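Local coordinates for site-specific recombinase, resolvase family protein (Streptococcus pneumoniae, PDB 3GUV) that probably cuts and rejoins DNA at specific sites, as a serine recombinase of the resolvase family, at residues Y8-V13 with E57-F62; F78-K83 with N107-E112; D93-L98 with L124-L129; K4-L9 with E41-Y46. All blocks are in the same frame, centred on the assembly; numbering follows the deposited sequence.

Interaction 1: residues Y8-V13 with E57-F62; sequences YLYTRV and EGRIQF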
loop_
_atom_site.group_PDB
_atom_site.type_symbol
_atom_site.label_atom_id
_atom_site.label_comp_id
_atom_site.label_asym_id
_atom_site.label_seq_id
_atom_site.Cartn_x
_atom_site.Cartn_y
_atom_site.Cartn_z
ATOM N N TYR A 8 11.729 15.029 -14.643
ATOM C CA TYR A 8 12.673 13.934 -14.880
ATOM C C TYR A 8 11.867 12.697 -15.235
ATOM O O TYR A 8 10.756 12.510 -14.683
ATOM C CB TYR A 8 13.450 13.603 -13.596
ATOM C CG TYR A 8 14.532 14.578 -13.135
ATOM C CD1 TYR A 8 15.275 15.353 -14.046
ATOM C CD2 TYR A 8 14.874 14.650 -11.792
ATOM C CE1 TYR A 8 16.262 16.199 -13.605
ATOM C CE2 TYR A 8 15.871 15.481 -11.333
ATOM C CZ TYR A 8 16.571 16.260 -12.245
ATOM O OH TYR A 8 17.567 17.094 -11.788
ATOM N N LEU A 9 12.399 11.852 -16.118
ATOM C CA LEU A 9 11.857 10.512 -16.375
ATOM C C LEU A 9 12.677 9.496 -15.604
ATOM O O LEU A 9 13.888 9.589 -15.619
ATOM C CB LEU A 9 11.938 10.173 -17.862
ATOM C CG LEU A 9 10.676 10.378 -18.671
ATOM C CD1 LEU A 9 10.061 11.714 -18.416
ATOM C CD2 LEU A 9 10.951 10.065 -20.173
ATOM N N TYR A 10 12.038 8.538 -14.937
ATOM C CA TYR A 10 12.760 7.432 -14.282
ATOM C C TYR A 10 12.224 6.092 -14.736
ATOM O O TYR A 10 11.029 5.850 -14.657
ATOM C CB TYR A 10 12.636 7.483 -12.763
ATOM C CG TYR A 10 13.377 6.322 -12.152
ATOM C CD1 TYR A 10 14.776 6.301 -12.135
ATOM C CD2 TYR A 10 12.683 5.190 -11.647
ATOM C CE1 TYR A 10 15.469 5.223 -11.597
ATOM C CE2 TYR A 10 13.367 4.097 -11.136
ATOM C CZ TYR A 10 14.740 4.111 -11.101
ATOM O OH TYR A 10 15.426 3.032 -10.614
ATOM N N THR A 11 13.103 5.212 -15.193
ATOM C CA THR A 11 12.694 3.874 -15.617
ATOM C C THR A 11 13.640 2.832 -15.012
ATOM O O THR A 11 14.768 3.141 -14.667
ATOM C CB THR A 11 12.659 3.725 -17.183
ATOM O OG1 THR A 11 13.942 4.026 -17.739
ATOM C CG2 THR A 11 11.609 4.636 -17.825
ATOM N N ARG A 12 13.170 1.590 -14.919
ATOM C CA ARG A 12 13.987 0.464 -14.385
ATOM C C ARG A 12 13.382 -0.885 -14.760
ATOM O O ARG A 12 12.265 -0.950 -15.242
ATOM C CB ARG A 12 14.149 0.557 -12.854
ATOM C CG ARG A 12 12.766 0.528 -12.110
ATOM C CD ARG A 12 12.876 0.417 -10.608
ATOM N NE ARG A 12 13.535 -0.828 -10.246
ATOM C CZ ARG A 12 14.771 -0.954 -9.761
ATOM N NH1 ARG A 12 15.246 -2.175 -9.493
ATOM N NH2 ARG A 12 15.555 0.104 -9.543
ATOM N N VAL A 13 14.134 -1.950 -14.561
ATOM C CA VAL A 13 13.617 -3.322 -14.553
ATOM C C VAL A 13 13.678 -3.765 -13.085
ATOM O O VAL A 13 14.398 -3.167 -12.298
ATOM C CB VAL A 13 14.469 -4.283 -15.388
ATOM C CG1 VAL A 13 14.571 -3.782 -16.848
ATOM C CG2 VAL A 13 15.860 -4.423 -14.786
ATOM N N GLU A 57 17.871 -6.067 -10.094
ATOM C CA GLU A 57 18.503 -4.794 -10.421
ATOM C C GLU A 57 18.558 -3.887 -9.197
ATOM O O GLU A 57 17.665 -3.927 -8.337
ATOM C CB GLU A 57 17.799 -4.084 -11.579
ATOM C CG GLU A 57 18.391 -2.720 -11.979
ATOM C CD GLU A 57 19.871 -2.787 -12.423
ATOM O OE1 GLU A 57 20.357 -1.883 -13.170
ATOM O OE2 GLU A 57 20.558 -3.764 -12.041
ATOM N N GLY A 58 19.622 -3.080 -9.136
ATOM C CA GLY A 58 19.842 -2.123 -8.062
ATOM C C GLY A 58 19.163 -0.778 -8.282
ATOM O O GLY A 58 18.069 -0.680 -8.907
ATOM N N ARG A 59 19.801 0.267 -7.747
ATOM C CA ARG A 59 19.104 1.538 -7.506
ATOM C C ARG A 59 20.013 2.760 -7.703
ATOM O O ARG A 59 19.677 3.855 -7.237
ATOM C CB ARG A 59 18.587 1.529 -6.066
ATOM C CG ARG A 59 17.227 2.129 -5.875
ATOM C CD ARG A 59 16.174 1.063 -5.665
ATOM N NE ARG A 59 14.999 1.698 -5.085
ATOM C CZ ARG A 59 13.942 2.150 -5.772
ATOM N NH1 ARG A 59 13.861 2.012 -7.109
ATOM N NH2 ARG A 59 12.952 2.741 -5.099
ATOM N N ILE A 60 21.133 2.558 -8.398
ATOM C CA ILE A 60 22.198 3.558 -8.555
ATOM C C ILE A 60 21.759 4.861 -9.243
ATOM O O ILE A 60 22.092 5.954 -8.794
ATOM C CB ILE A 60 23.389 2.995 -9.367
ATOM C CG1 ILE A 60 24.023 1.790 -8.642
ATOM C CG2 ILE A 60 24.416 4.067 -9.586
ATOM C CD1 ILE A 60 24.438 0.685 -9.606
ATOM N N GLN A 61 21.051 4.735 -10.353
ATOM C CA GLN A 61 20.629 5.929 -11.093
ATOM C C GLN A 61 19.484 6.575 -10.335
ATOM O O GLN A 61 19.338 7.783 -10.343
ATOM C CB GLN A 61 20.210 5.575 -12.523
ATOM C CG GLN A 61 21.345 5.015 -13.369
ATOM C CD GLN A 61 22.582 5.889 -13.357
ATOM O OE1 GLN A 61 22.507 7.124 -13.508
ATOM N NE2 GLN A 61 23.744 5.253 -13.164
ATOM N N PHE A 62 18.665 5.748 -9.682
ATOM C CA PHE A 62 17.640 6.288 -8.815
ATOM C C PHE A 62 18.274 7.136 -7.709
ATOM O O PHE A 62 17.778 8.217 -7.386
ATOM C CB PHE A 62 16.795 5.167 -8.233
ATOM C CG PHE A 62 15.864 5.623 -7.195
ATOM C CD1 PHE A 62 14.594 6.030 -7.526
ATOM C CD2 PHE A 62 16.278 5.696 -5.867
ATOM C CE1 PHE A 62 13.735 6.470 -6.542
ATOM C CE2 PHE A 62 15.417 6.138 -4.872
ATOM C CZ PHE A 62 14.147 6.517 -5.207
#

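Interaction 2: residues F78-K83 with N107-E112; sequences FVLVFK and NLICVE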
loop_
_atom_site.group_PDB
_atom_site.type_symbol
_atom_site.label_atom_id
_atom_site.label_comp_id
_atom_site.label_asym_id
_atom_site.label_seq_id
_atom_site.Cartn_x
_atom_site.Cartn_y
_atom_site.Cartn_z
ATOM N N PHE A 78 8.181 17.479 -11.215
ATOM C CA PHE A 78 7.768 16.041 -11.126
ATOM C C PHE A 78 8.869 15.022 -11.509
ATOM O O PHE A 78 9.794 15.334 -12.306
ATOM C CB PHE A 78 6.549 15.791 -12.016
ATOM C CG PHE A 78 5.329 16.558 -11.638
ATOM C CD1 PHE A 78 4.447 16.053 -10.694
ATOM C CD2 PHE A 78 5.017 17.760 -12.267
ATOM C CE1 PHE A 78 3.296 16.745 -10.339
ATOM C CE2 PHE A 78 3.877 18.466 -11.915
ATOM C CZ PHE A 78 2.997 17.929 -10.952
ATOM N N VAL A 79 8.799 13.826 -10.907
ATOM C CA VAL A 79 9.369 12.596 -11.508
ATOM C C VAL A 79 8.233 11.775 -12.100
ATOM O O VAL A 79 7.216 11.487 -11.399
ATOM C CB VAL A 79 10.081 11.670 -10.504
ATOM C CG1 VAL A 79 10.519 10.368 -11.187
ATOM C CG2 VAL A 79 11.252 12.385 -9.798
ATOM N N LEU A 80 8.376 11.420 -13.372
ATOM C CA LEU A 80 7.483 10.492 -14.020
ATOM C C LEU A 80 8.093 9.095 -13.957
ATOM O O LEU A 80 9.234 8.898 -14.364
ATOM C CB LEU A 80 7.255 10.877 -15.485
ATOM C CG LEU A 80 6.331 12.047 -15.865
ATOM C CD1 LEU A 80 6.583 13.366 -15.141
ATOM C CD2 LEU A 80 6.466 12.221 -17.404
ATOM N N VAL A 81 7.314 8.154 -13.426
ATOM C CA VAL A 81 7.553 6.701 -13.494
ATOM C C VAL A 81 6.433 6.033 -14.315
ATOM O O VAL A 81 5.362 6.655 -14.580
ATOM C CB VAL A 81 7.674 6.099 -12.090
ATOM C CG1 VAL A 81 8.769 6.813 -11.328
ATOM C CG2 VAL A 81 6.353 6.187 -11.313
ATOM N N PHE A 82 6.684 4.808 -14.812
ATOM C CA PHE A 82 5.655 4.087 -15.566
ATOM C C PHE A 82 4.516 3.657 -14.619
ATOM O O PHE A 82 3.342 3.948 -14.856
ATOM C CB PHE A 82 6.253 2.865 -16.310
ATOM C CG PHE A 82 5.267 2.198 -17.257
ATOM C CD1 PHE A 82 4.824 2.866 -18.384
ATOM C CD2 PHE A 82 4.770 0.933 -16.987
ATOM C CE1 PHE A 82 3.940 2.294 -19.252
ATOM C CE2 PHE A 82 3.854 0.331 -17.852
ATOM C CZ PHE A 82 3.449 1.011 -18.996
ATOM N N LYS A 83 4.894 3.035 -13.518
ATOM C CA LYS A 83 3.988 2.695 -12.413
ATOM C C LYS A 83 4.806 2.502 -11.122
ATOM O O LYS A 83 6.046 2.402 -11.178
ATOM C CB LYS A 83 3.205 1.439 -12.781
ATOM C CG LYS A 83 4.075 0.297 -13.105
ATOM C CD LYS A 83 3.307 -0.840 -13.743
ATOM C CE LYS A 83 4.343 -1.879 -14.187
ATOM N NZ LYS A 83 3.755 -3.201 -14.554
ATOM N N ASN A 107 6.932 16.270 -6.899
ATOM C CA ASN A 107 5.842 15.297 -6.896
ATOM C C ASN A 107 6.026 14.125 -7.885
ATOM O O ASN A 107 6.913 14.137 -8.752
ATOM C CB ASN A 107 4.516 16.021 -7.119
ATOM C CG ASN A 107 3.971 16.640 -5.829
ATOM O OD1 ASN A 107 3.475 15.942 -4.947
ATOM N ND2 ASN A 107 4.093 17.951 -5.719
ATOM N N LEU A 108 5.200 13.101 -7.720
ATOM C CA LEU A 108 5.309 11.848 -8.457
ATOM C C LEU A 108 4.096 11.627 -9.344
ATOM O O LEU A 108 2.945 11.764 -8.874
ATOM C CB LEU A 108 5.460 10.670 -7.507
ATOM C CG LEU A 108 5.703 9.301 -8.186
ATOM C CD1 LEU A 108 7.151 9.205 -8.772
ATOM C CD2 LEU A 108 5.424 8.205 -7.111
ATOM N N ILE A 109 4.379 11.316 -10.612
ATOM C CA ILE A 109 3.380 10.919 -11.604
ATOM C C ILE A 109 3.738 9.513 -12.031
ATOM O O ILE A 109 4.906 9.225 -12.320
ATOM C CB ILE A 109 3.293 11.892 -12.825
ATOM C CG1 ILE A 109 2.915 13.295 -12.342
ATOM C CG2 ILE A 109 2.231 11.403 -13.872
ATOM C CD1 ILE A 109 2.742 14.363 -13.468
ATOM N N CYS A 110 2.750 8.622 -11.914
ATOM C CA CYS A 110 2.792 7.254 -12.399
ATOM C C CYS A 110 1.918 7.261 -13.596
ATOM O O CYS A 110 0.698 7.376 -13.490
ATOM C CB CYS A 110 2.225 6.275 -11.389
ATOM S SG CYS A 110 3.043 6.396 -9.814
ATOM N N VAL A 111 2.557 7.163 -14.743
ATOM C CA VAL A 111 1.890 7.242 -16.003
ATOM C C VAL A 111 0.826 6.146 -16.211
ATOM O O VAL A 111 -0.303 6.453 -16.590
ATOM C CB VAL A 111 2.945 7.258 -17.154
ATOM C CG1 VAL A 111 2.315 6.981 -18.465
ATOM C CG2 VAL A 111 3.681 8.626 -17.153
ATOM N N GLU A 112 1.153 4.885 -15.974
ATOM C CA GLU A 112 0.166 3.840 -16.237
ATOM C C GLU A 112 -0.940 3.829 -15.172
ATOM O O GLU A 112 -2.115 3.700 -15.512
ATOM C CB GLU A 112 0.809 2.461 -16.335
ATOM C CG GLU A 112 -0.100 1.490 -17.104
ATOM C CD GLU A 112 0.247 0.033 -16.911
ATOM O OE1 GLU A 112 0.171 -0.713 -17.927
ATOM O OE2 GLU A 112 0.590 -0.360 -15.762
#

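Interaction 3: residues D93-L98 with L124-L129; sequences DVLSTL and LMISVL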
loop_
_atom_site.group_PDB
_atom_site.type_symbol
_atom_site.label_atom_id
_atom_site.label_comp_id
_atom_site.label_asym_id
_atom_site.label_seq_id
_atom_site.Cartn_x
_atom_site.Cartn_y
_atom_site.Cartn_z
ATOM N N ASP A 93 8.968 1.968 1.341
ATOM C CA ASP A 93 9.763 2.593 0.285
ATOM C C ASP A 93 9.090 3.695 -0.536
ATOM O O ASP A 93 9.680 4.741 -0.835
ATOM C CB ASP A 93 10.120 1.521 -0.723
ATOM C CG ASP A 93 11.563 1.236 -0.758
ATOM O OD1 ASP A 93 12.203 1.797 -1.689
ATOM O OD2 ASP A 93 12.033 0.469 0.128
ATOM N N VAL A 94 7.871 3.429 -0.974
ATOM C CA VAL A 94 7.176 4.405 -1.777
ATOM C C VAL A 94 6.983 5.621 -0.901
ATOM O O VAL A 94 7.152 6.747 -1.355
ATOM C CB VAL A 94 5.787 3.943 -2.211
ATOM C CG1 VAL A 94 5.143 5.061 -3.016
ATOM C CG2 VAL A 94 5.837 2.619 -3.007
ATOM N N LEU A 95 6.645 5.390 0.366
ATOM C CA LEU A 95 6.293 6.473 1.269
ATOM C C LEU A 95 7.497 7.345 1.592
ATOM O O LEU A 95 7.394 8.546 1.496
ATOM C CB LEU A 95 5.674 5.936 2.576
ATOM C CG LEU A 95 5.542 6.953 3.703
ATOM C CD1 LEU A 95 4.595 8.058 3.295
ATOM C CD2 LEU A 95 5.076 6.269 5.021
ATOM N N SER A 96 8.611 6.747 2.006
ATOM C CA SER A 96 9.747 7.551 2.428
ATOM C C SER A 96 10.311 8.321 1.232
ATOM O O SER A 96 10.587 9.526 1.365
ATOM C CB SER A 96 10.828 6.730 3.186
ATOM O OG SER A 96 11.217 5.560 2.485
ATOM N N THR A 97 10.404 7.657 0.063
ATOM C CA THR A 97 10.864 8.315 -1.182
ATOM C C THR A 97 9.968 9.486 -1.548
ATOM O O THR A 97 10.444 10.567 -1.832
ATOM C CB THR A 97 10.865 7.356 -2.410
ATOM O OG1 THR A 97 11.683 6.218 -2.143
ATOM C CG2 THR A 97 11.389 8.090 -3.633
ATOM N N LEU A 98 8.664 9.268 -1.547
ATOM C CA LEU A 98 7.716 10.341 -1.832
ATOM C C LEU A 98 7.831 11.506 -0.850
ATOM O O LEU A 98 7.611 12.630 -1.226
ATOM C CB LEU A 98 6.261 9.832 -1.821
ATOM C CG LEU A 98 5.194 10.852 -2.262
ATOM C CD1 LEU A 98 5.556 11.569 -3.604
ATOM C CD2 LEU A 98 3.893 10.140 -2.421
ATOM N N LEU A 124 -4.183 12.406 1.033
ATOM C CA LEU A 124 -4.737 11.026 1.160
ATOM C C LEU A 124 -3.784 9.898 0.742
ATOM O O LEU A 124 -3.784 8.810 1.349
ATOM C CB LEU A 124 -6.030 10.887 0.350
ATOM C CG LEU A 124 -6.657 9.479 0.357
ATOM C CD1 LEU A 124 -7.107 9.049 1.778
ATOM C CD2 LEU A 124 -7.800 9.388 -0.626
ATOM N N MET A 125 -3.008 10.149 -0.315
ATOM C CA MET A 125 -1.984 9.224 -0.800
ATOM C C MET A 125 -1.001 8.859 0.298
ATOM O O MET A 125 -0.703 7.690 0.481
ATOM C CB MET A 125 -1.223 9.837 -1.993
ATOM C CG MET A 125 -0.119 8.941 -2.608
ATOM S SD MET A 125 0.273 9.316 -4.349
ATOM C CE MET A 125 1.339 7.917 -4.751
ATOM N N ILE A 126 -0.507 9.863 1.020
ATOM C CA ILE A 126 0.453 9.667 2.115
ATOM C C ILE A 126 -0.196 8.824 3.251
ATOM O O ILE A 126 0.447 7.912 3.784
ATOM C CB ILE A 126 1.029 11.035 2.677
ATOM C CG1 ILE A 126 1.997 11.699 1.659
ATOM C CG2 ILE A 126 1.756 10.844 4.049
ATOM C CD1 ILE A 126 3.464 11.110 1.684
ATOM N N SER A 127 -1.472 9.091 3.561
ATOM C CA SER A 127 -2.196 8.364 4.641
ATOM C C SER A 127 -2.370 6.874 4.351
ATOM O O SER A 127 -2.183 6.045 5.235
ATOM C CB SER A 127 -3.582 8.968 4.871
ATOM O OG SER A 127 -3.489 10.306 5.330
ATOM N N VAL A 128 -2.748 6.552 3.106
ATOM C CA VAL A 128 -2.958 5.176 2.702
ATOM C C VAL A 128 -1.621 4.465 2.755
ATOM O O VAL A 128 -1.489 3.388 3.349
ATOM C CB VAL A 128 -3.601 5.093 1.289
ATOM C CG1 VAL A 128 -3.689 3.664 0.822
ATOM C CG2 VAL A 128 -5.001 5.735 1.304
ATOM N N LEU A 129 -0.616 5.083 2.152
ATOM C CA LEU A 129 0.717 4.476 2.040
ATOM C C LEU A 129 1.305 4.204 3.445
ATOM O O LEU A 129 1.854 3.121 3.735
ATOM C CB LEU A 129 1.667 5.392 1.225
ATOM C CG LEU A 129 1.738 5.331 -0.318
ATOM C CD1 LEU A 129 2.643 6.452 -0.835
ATOM C CD2 LEU A 129 2.201 3.974 -0.851
#

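Interaction 4: residues K4-L9 with E41-Y46; sequences KIKVYL and EIVGEY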
loop_
_atom_site.group_PDB
_atom_site.type_symbol
_atom_site.label_atom_id
_atom_site.label_comp_id
_atom_site.label_asym_id
_atom_site.label_seq_id
_atom_site.Cartn_x
_atom_site.Cartn_y
_atom_site.Cartn_z
ATOM N N LYS A 4 7.470 26.322 -18.997
ATOM C CA LYS A 4 6.900 24.927 -18.857
ATOM C C LYS A 4 7.298 24.179 -17.584
ATOM O O LYS A 4 8.389 24.344 -17.034
ATOM C CB LYS A 4 7.255 24.071 -20.073
ATOM C CG LYS A 4 6.927 24.782 -21.352
ATOM C CD LYS A 4 6.844 23.865 -22.535
ATOM C CE LYS A 4 6.245 24.639 -23.705
ATOM N NZ LYS A 4 6.578 23.997 -24.988
ATOM N N ILE A 5 6.392 23.330 -17.127
ATOM C CA ILE A 5 6.684 22.476 -15.982
ATOM C C ILE A 5 7.825 21.537 -16.388
ATOM O O ILE A 5 7.757 20.921 -17.446
ATOM C CB ILE A 5 5.423 21.691 -15.565
ATOM C CG1 ILE A 5 4.363 22.673 -15.022
ATOM C CG2 ILE A 5 5.754 20.581 -14.579
ATOM C CD1 ILE A 5 4.890 23.658 -13.993
ATOM N N LYS A 6 8.865 21.471 -15.554
ATOM C CA LYS A 6 10.027 20.598 -15.778
ATOM C C LYS A 6 9.917 19.249 -15.027
ATOM O O LYS A 6 9.567 19.205 -13.818
ATOM C CB LYS A 6 11.315 21.302 -15.368
ATOM C CG LYS A 6 11.688 22.409 -16.375
ATOM C CD LYS A 6 12.818 23.300 -15.869
ATOM C CE LYS A 6 12.483 24.748 -16.086
ATOM N NZ LYS A 6 12.125 25.042 -17.503
ATOM N N VAL A 7 10.286 18.180 -15.730
ATOM C CA VAL A 7 10.221 16.848 -15.177
ATOM C C VAL A 7 11.493 16.013 -15.506
ATOM O O VAL A 7 12.264 16.291 -16.486
ATOM C CB VAL A 7 8.912 16.126 -15.691
ATOM C CG1 VAL A 7 7.642 17.059 -15.613
ATOM C CG2 VAL A 7 9.064 15.649 -17.111
ATOM N N TYR A 8 11.729 15.029 -14.643
ATOM C CA TYR A 8 12.673 13.934 -14.880
ATOM C C TYR A 8 11.867 12.697 -15.235
ATOM O O TYR A 8 10.756 12.510 -14.683
ATOM C CB TYR A 8 13.450 13.603 -13.596
ATOM C CG TYR A 8 14.532 14.578 -13.135
ATOM C CD1 TYR A 8 15.275 15.353 -14.046
ATOM C CD2 TYR A 8 14.874 14.650 -11.792
ATOM C CE1 TYR A 8 16.262 16.199 -13.605
ATOM C CE2 TYR A 8 15.871 15.481 -11.333
ATOM C CZ TYR A 8 16.571 16.260 -12.245
ATOM O OH TYR A 8 17.567 17.094 -11.788
ATOM N N LEU A 9 12.399 11.852 -16.118
ATOM C CA LEU A 9 11.857 10.512 -16.375
ATOM C C LEU A 9 12.677 9.496 -15.604
ATOM O O LEU A 9 13.888 9.589 -15.619
ATOM C CB LEU A 9 11.938 10.173 -17.862
ATOM C CG LEU A 9 10.676 10.378 -18.671
ATOM C CD1 LEU A 9 10.061 11.714 -18.416
ATOM C CD2 LEU A 9 10.951 10.065 -20.173
ATOM N N GLU A 41 8.346 19.691 -19.881
ATOM C CA GLU A 41 9.693 19.806 -20.402
ATOM C C GLU A 41 10.592 18.833 -19.645
ATOM O O GLU A 41 10.764 18.931 -18.423
ATOM C CB GLU A 41 10.206 21.252 -20.282
ATOM C CG GLU A 41 11.453 21.528 -21.113
ATOM C CD GLU A 41 12.160 22.857 -20.811
ATOM O OE1 GLU A 41 12.997 23.273 -21.639
ATOM O OE2 GLU A 41 11.912 23.486 -19.765
ATOM N N ILE A 42 11.160 17.884 -20.382
ATOM C CA ILE A 42 11.991 16.847 -19.802
ATOM C C ILE A 42 13.374 17.459 -19.713
ATOM O O ILE A 42 13.885 17.984 -20.712
ATOM C CB ILE A 42 12.028 15.557 -20.666
ATOM C CG1 ILE A 42 10.607 15.000 -20.849
ATOM C CG2 ILE A 42 12.955 14.519 -20.057
ATOM C CD1 ILE A 42 10.491 13.722 -21.788
ATOM N N VAL A 43 13.959 17.397 -18.517
ATOM C CA VAL A 43 15.277 17.943 -18.244
ATOM C C VAL A 43 16.244 16.886 -17.678
ATOM O O VAL A 43 17.373 17.219 -17.296
ATOM C CB VAL A 43 15.210 19.204 -17.334
ATOM C CG1 VAL A 43 14.502 20.309 -18.065
ATOM C CG2 VAL A 43 14.565 18.891 -15.946
ATOM N N GLY A 44 15.830 15.615 -17.687
ATOM C CA GLY A 44 16.685 14.519 -17.234
ATOM C C GLY A 44 16.013 13.160 -17.353
ATOM O O GLY A 44 14.831 13.044 -17.137
ATOM N N GLU A 45 16.771 12.153 -17.724
ATOM C CA GLU A 45 16.264 10.806 -17.839
ATOM C C GLU A 45 17.236 9.913 -17.113
ATOM O O GLU A 45 18.448 10.004 -17.359
ATOM C CB GLU A 45 16.148 10.383 -19.298
ATOM C CG GLU A 45 15.218 11.303 -20.115
ATOM C CD GLU A 45 15.212 10.978 -21.588
ATOM O OE1 GLU A 45 14.826 9.839 -21.937
ATOM O OE2 GLU A 45 15.582 11.861 -22.411
ATOM N N TYR A 46 16.714 9.096 -16.193
ATOM C CA TYR A 46 17.509 8.199 -15.370
ATOM C C TYR A 46 16.943 6.760 -15.480
ATOM O O TYR A 46 15.746 6.564 -15.546
ATOM C CB TYR A 46 17.453 8.633 -13.918
ATOM C CG TYR A 46 17.984 10.018 -13.610
ATOM C CD1 TYR A 46 19.265 10.207 -13.120
ATOM C CD2 TYR A 46 17.167 11.129 -13.760
ATOM C CE1 TYR A 46 19.734 11.518 -12.811
ATOM C CE2 TYR A 46 17.611 12.406 -13.489
ATOM C CZ TYR A 46 18.888 12.598 -12.997
ATOM O OH TYR A 46 19.277 13.862 -12.699
#

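Interaction 1: residues Y8-V13 with E57-F62
V13 and E57 approach to 6.6 Å between their CA atoms, and Y10 and F62 to 7.4 Å, where residues 57-59 and the first turn of helix 60-70 pass the end of strand 6-12. Strand and following loop carry a Y-x-R-V sequence that in serine recombinases precedes the catalytic serine, consistent with an active-site edge here. R12 makes the polar link, its chain bent at chi3 and the edge of its guanidinium turned to the loop. NH2 of R12 gives G58 O a 2.7 Å bond, nearly straight at 161°, and R12 NH1 adds a weak one to the same oxygen. R12 NH1 also bonds E57 O at 3.2 Å, reaching it from above the carbonyl plane. A further bond, R12 NH2 to Y10 OH at 3.1 Å, ties the guanidinium to its own strand; D48 bonds the same hydroxyl. R59, the N-cap residue of helix 60-70, brings its NH1 3.5 Å from R12 NH2, a close approach of like charges, while R59 NH2 bonds F87 O. One face of the Y10 ring receives the F62 edge. The pair is T-shaped, planes at 75°, with F62 CD1 4.1 Å above the Y10 ring plane, near its rim.

Interaction 2: residues F78-K83 with N107-E112
V81 CG1 rests 3.9 Å from L108 CD1, the two side chains crossing at about a right angle, and V81 CG2 meets C110 SG at 3.6 Å. They belong to the apolar core of a beta-alpha-beta unit, in which helix 91-103 connects the parallel neighbours 78-81 and 107-110 of the resolvase sheet. V79 points to the same face, and the L108 side chain leans back over it, bringing CD1 3.5 Å from V79 O. The other face carries F78, L80, N107 and I109. Here I109 lays its CD1 over one face of the F78 ring, a CH-pi contact 3.9 Å from the centroid; CG1 of I109 is anti to the carbonyl carbon (chi1 -60°), beside F78 CD1. F34 of helix 24-37 covers L80 and I109 on this side.

Between the faces the backbones are laced by a regular parallel ladder: V79 N to N107 O, I109 N to V79 O, V81 N to I109 O and V111 N to V81 O. One more bond, E112 N to F82 O at 2.6 Å, carries the pairing past the strand ends. At the N107 end, the side-chain OD1 of N107 is bonded by S117 and Q102. At the other end F82, CG anti to the backbone N (chi1 -172°), brings its ring near residues 107-112, and E112 CB sits over its face 4.1 Å from the centroid. K83 and E112 run side by side in the same direction; K83 NZ stays 4.4 Å from E112 OE2, too far for a salt bridge, while K83 CD lies 3.4 Å from that same oxygen.

Interaction 3: residues D93-L98 with L124-L129
L129 sets its two methyls against V94: CD1 of L129 lies 3.6 Å from V94 CG1, and L129 CD2 is 3.8 Å from V94 CB, the side chains crossing at about a right angle. L95 comes in next to it, and at this point, where the backbones are nearest, the CB atoms of L95 and L129 are 4.3 Å apart. The tip of L95 goes on to I126, with 3.6 Å between the two CD1 atoms. L98 CD2 completes the patch, touching L129 CD1 at 4.2 Å and M125 CE at 4.1 Å; the methionine chain is extended, which carries its methyl across to the leucine. All of this is aliphatic packing between helix 91-103 and the start of helix 124-151, the long helix of the resolvase fold, whose segments run at 142° to one another with axes 9.7 Å apart. The second subunit closes over the same patch, packing its I135 on V94 and its V132 on L129, so the contact is part of the dimer interface. Helix 91-103 also touches the rest of the fold: L98 meets L108 of strand 107-110, and T97 packs on F62 and M66 of helix 60-70.

Interaction 4: residues K4-L9 with E41-Y46
K6 NZ holds E41 OE2 in a 2.8 Å salt bridge, nearly in line with the C-O bond. The two side chains lie alongside each other and point the same way, and the K6 chain bends at chi3 and chi4 to bring NZ onto the oxygen. V43 CG1 touches the aliphatic part of K6, 3.9 Å from its CG. Backbone bonds join the strands alongside: E41 N to I5 O, V7 N to E41 O and V43 N to V7 O. These are parallel strands at the margin of the resolvase sheet, 41-48 being an edge strand of this chain's sheet. V7 pairs with I42 but L9 with E45, so one extra residue on 41-48 makes a beta bulge at V43 (psi 9°). Beyond it, L9 N bonds G44 O and Y46 N bonds L9 O. On the face turned to helix 24-37, L9 CD1 packs on I42 CD1 at 3.9 Å. On the opposite face Y8 CD1 runs 3.6 Å from G44 CA. The Y46 ring stands edge-to-face on Y8, planes at 75° and centroids 5.0 Å apart, its hydroxyl bonded to D68 and that of Y8 to D74. Y46 CE2 sits over the centre of the Y8 ring, 3.7 Å above its plane.

Strand 6-12 is the common piece: interactions 1 and 4 share Y8 and L9, and interaction 2 lies on the strand's other flank, bonded through Y8 O to L80 N and Y10 N to L80 O, both 2.9 Å. Interactions 4 and 2, with centres 11 Å apart, thus build neighbouring parts of one sheet. Interaction 1 sits at the strand end where, by family, the active site is expected. Interaction 3 lies off the sheet, on the dimer side, yet touches interaction 2 through L98 CD1 and L108 CB (4.0 Å) and interaction 1 through F62 CZ and T97 CG2 (3.5 Å). Interactions 3 and 4 do not touch; their nearest atoms are about 11 Å apart.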